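Local coordinates for putative xanthine dehydrogenase YAGS fad-binding subunit (Escherichia coli, PDB 5G5G), which probably oxidises aldehydes as part of a periplasmic oxidoreductase, with a molybdenum–pterin cytosine dinucleotide cofactor, an iron–sulfur cluster and flavin, at residues 284-290 and 302-308. Residues are numbered along the deposited sequence; the frame is centred on the assembly and turned at random.
Sequences ATLQHLR and ISHESWS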
loop_
_atom_site.group_PDB
_atom_site.type_symbol
_atom_site.label_atom_id
_atom_site.label_comp_id
_atom_site.label_asym_id
_atom_site.label_seq_id
_atom_site.Cartn_x
_atom_site.Cartn_y
_atom_site.Cartn_z
ATOM N N ALA C 284 2.727 -16.606 -4.906
ATOM C CA ALA C 284 1.520 -17.121 -5.490
ATOM C C ALA C 284 1.344 -18.558 -5.037
ATOM O O ALA C 284 2.349 -19.255 -4.716
ATOM C CB ALA C 284 1.567 -17.085 -7.011
ATOM N N THR C 285 0.092 -19.001 -4.984
ATOM C CA THR C 285 -0.217 -20.395 -4.705
ATOM C C THR C 285 -1.171 -20.992 -5.749
ATOM O O THR C 285 -1.934 -20.308 -6.397
ATOM C CB THR C 285 -0.814 -20.654 -3.278
ATOM O OG1 THR C 285 -2.153 -20.120 -3.212
ATOM C CG2 THR C 285 0.068 -20.006 -2.186
ATOM N N LEU C 286 -1.150 -22.313 -5.830
ATOM C CA LEU C 286 -2.085 -23.095 -6.642
ATOM C C LEU C 286 -2.491 -24.249 -5.698
ATOM O O LEU C 286 -1.639 -25.035 -5.290
ATOM C CB LEU C 286 -1.407 -23.557 -7.928
ATOM C CG LEU C 286 -2.232 -24.286 -8.982
ATOM C CD1 LEU C 286 -1.471 -24.292 -10.300
ATOM C CD2 LEU C 286 -2.584 -25.710 -8.570
ATOM N N GLN C 287 -3.744 -24.291 -5.303
ATOM C CA GLN C 287 -4.176 -25.171 -4.219
ATOM C C GLN C 287 -5.284 -26.115 -4.676
ATOM O O GLN C 287 -6.224 -25.682 -5.357
ATOM C CB GLN C 287 -4.682 -24.362 -3.053
ATOM C CG GLN C 287 -3.658 -23.358 -2.508
ATOM C CD GLN C 287 -4.193 -22.594 -1.340
ATOM O OE1 GLN C 287 -4.649 -23.158 -0.337
ATOM N NE2 GLN C 287 -4.082 -21.312 -1.422
ATOM N N HIS C 288 -5.193 -27.361 -4.249
ATOM C CA HIS C 288 -6.187 -28.379 -4.616
ATOM C C HIS C 288 -6.822 -28.910 -3.329
ATOM O O HIS C 288 -6.115 -29.466 -2.478
ATOM C CB HIS C 288 -5.494 -29.474 -5.416
ATOM C CG HIS C 288 -6.430 -30.483 -5.986
ATOM N ND1 HIS C 288 -6.032 -31.758 -6.314
ATOM C CD2 HIS C 288 -7.749 -30.414 -6.268
ATOM C CE1 HIS C 288 -7.072 -32.430 -6.799
ATOM N NE2 HIS C 288 -8.126 -31.629 -6.782
ATOM N N LEU C 289 -8.142 -28.744 -3.202
ATOM C CA LEU C 289 -8.893 -29.118 -2.009
ATOM C C LEU C 289 -9.948 -30.151 -2.368
ATOM O O LEU C 289 -10.752 -29.930 -3.291
ATOM C CB LEU C 289 -9.563 -27.890 -1.411
ATOM C CG LEU C 289 -8.639 -27.124 -0.475
ATOM C CD1 LEU C 289 -9.123 -25.697 -0.283
ATOM C CD2 LEU C 289 -8.565 -27.800 0.877
ATOM N N ARG C 290 -9.932 -31.266 -1.641
ATOM C CA ARG C 290 -10.918 -32.325 -1.811
ATOM C C ARG C 290 -11.488 -32.578 -0.406
ATOM O O ARG C 290 -10.739 -32.980 0.510
ATOM C CB ARG C 290 -10.289 -33.569 -2.399
ATOM C CG ARG C 290 -9.582 -33.295 -3.729
ATOM C CD ARG C 290 -8.687 -34.460 -4.068
ATOM N NE ARG C 290 -9.472 -35.527 -4.567
ATOM C CZ ARG C 290 -9.090 -36.819 -4.633
ATOM N NH1 ARG C 290 -7.884 -37.232 -4.169
ATOM N NH2 ARG C 290 -9.919 -37.712 -5.170
ATOM N N ILE C 302 -10.577 -34.876 4.363
ATOM C CA ILE C 302 -10.076 -33.566 3.964
ATOM C C ILE C 302 -8.667 -33.723 3.423
ATOM O O ILE C 302 -7.794 -34.315 4.054
ATOM C CB ILE C 302 -10.145 -32.505 5.098
ATOM C CG1 ILE C 302 -9.602 -31.157 4.591
ATOM C CG2 ILE C 302 -9.410 -32.957 6.384
ATOM C CD1 ILE C 302 -10.049 -30.031 5.504
ATOM N N SER C 303 -8.470 -33.252 2.205
ATOM C CA SER C 303 -7.191 -33.269 1.526
ATOM C C SER C 303 -6.911 -31.842 1.044
ATOM O O SER C 303 -7.785 -31.172 0.426
ATOM C CB SER C 303 -7.180 -34.221 0.346
ATOM O OG SER C 303 -5.983 -34.086 -0.468
ATOM N N HIS C 304 -5.709 -31.342 1.346
ATOM C CA HIS C 304 -5.330 -29.999 0.885
ATOM C C HIS C 304 -3.874 -30.082 0.420
ATOM O O HIS C 304 -2.976 -30.450 1.202
ATOM C CB HIS C 304 -5.493 -29.007 2.008
ATOM C CG HIS C 304 -5.379 -27.569 1.607
ATOM N ND1 HIS C 304 -5.713 -26.556 2.476
ATOM C CD2 HIS C 304 -4.966 -26.973 0.468
ATOM C CE1 HIS C 304 -5.528 -25.393 1.876
ATOM N NE2 HIS C 304 -5.053 -25.618 0.664
ATOM N N GLU C 305 -3.659 -29.825 -0.862
ATOM C CA GLU C 305 -2.284 -29.741 -1.397
ATOM C C GLU C 305 -2.090 -28.335 -1.941
ATOM O O GLU C 305 -3.016 -27.752 -2.478
ATOM C CB GLU C 305 -2.032 -30.791 -2.455
ATOM C CG GLU C 305 -2.094 -32.197 -1.908
ATOM C CD GLU C 305 -1.718 -33.266 -2.898
ATOM O OE1 GLU C 305 -1.842 -33.057 -4.116
ATOM O OE2 GLU C 305 -1.271 -34.344 -2.438
ATOM N N SER C 306 -0.907 -27.785 -1.748
ATOM C CA SER C 306 -0.575 -26.465 -2.258
ATOM C C SER C 306 0.776 -26.433 -2.933
ATOM O O SER C 306 1.754 -27.025 -2.435
ATOM C CB SER C 306 -0.597 -25.457 -1.116
ATOM O OG SER C 306 -0.463 -24.133 -1.629
ATOM N N TRP C 307 0.798 -25.792 -4.087
ATOM C CA TRP C 307 2.024 -25.534 -4.849
ATOM C C TRP C 307 2.366 -24.048 -4.736
ATOM O O TRP C 307 1.502 -23.188 -4.856
ATOM C CB TRP C 307 1.792 -25.862 -6.322
ATOM C CG TRP C 307 1.885 -27.288 -6.674
ATOM C CD1 TRP C 307 2.917 -27.909 -7.278
ATOM C CD2 TRP C 307 0.853 -28.285 -6.504
ATOM N NE1 TRP C 307 2.619 -29.270 -7.445
ATOM C CE2 TRP C 307 1.350 -29.496 -6.998
ATOM C CE3 TRP C 307 -0.430 -28.260 -5.941
ATOM C CZ2 TRP C 307 0.588 -30.714 -6.944
ATOM C CZ3 TRP C 307 -1.172 -29.445 -5.869
ATOM C CH2 TRP C 307 -0.660 -30.638 -6.354
ATOM N N SER C 308 3.637 -23.755 -4.530
ATOM C CA SER C 308 4.177 -22.392 -4.612
ATOM C C SER C 308 5.598 -22.558 -5.138
ATOM O O SER C 308 6.119 -23.690 -5.185
ATOM C CB SER C 308 4.182 -21.673 -3.234
ATOM O OG SER C 308 5.171 -22.248 -2.348
HETATM O O HOH W 1 -6.249 -32.421 -2.431
HETATM O O HOH W 2 -4.628 -33.078 -4.543
HETATM O O HOH W 3 -5.734 -36.189 -2.481
#
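His304 and Gln287 join side chains across two antiparallel strands: His304 NE2 donates to Gln287 OE1 at 2.7 Å, on a lone pair in the carbonyl plane. Amide and imidazole lie nearly coplanar, 5° apart, so the oxygen meets the ring at its edge. In one of two conformers of Leu289, CD2 lies over one face of the ring, 3.6 Å from its centroid, a CH-pi contact that holds for that conformer alone. His304 CG stands anti to the backbone N (chi1 -169°), which turns the ring back toward 284-290. At its other nitrogen, ND1, Ser323 completes the grip, while Gln287 NE2 is held by Thr285 OG1, 2.9 Å away, and by Pro356 O. Replacing His304 with an alanine is likely to leave Gln287 OE1 without its donor and Ser323 OG without this partner. On the opposite face of the sheet, which carries Leu286, His288 and Arg290, Trp307 turns its edge to Leu286 O, 3.5 Å from CE3; Leu286 CD2 touches CE3 at 4.2 Å, and Trp307 NE1 bonds to Val150 O. Further along, one water bridges His288 O and Ser303 OG, and a second lies 2.9 Å from both Ser303 OG and Arg290 NH1. His288 and Glu305 turn their polar ends to Asp177 and His333, respectively. Backbone bonds run in both directions at Leu286–Trp307, His288–Glu305 and Arg290–Ser303. Helix 354-372 packs on the Gln287 and Leu289 face, and strands 174-182 and 331-340 flank the pair. This is a regular antiparallel beta hairpin within a mixed sheet in the first molybdopterin cofactor-binding region, with the side chain of Thr285 about 14 Å from the bound dioxothiomolybdenum ion.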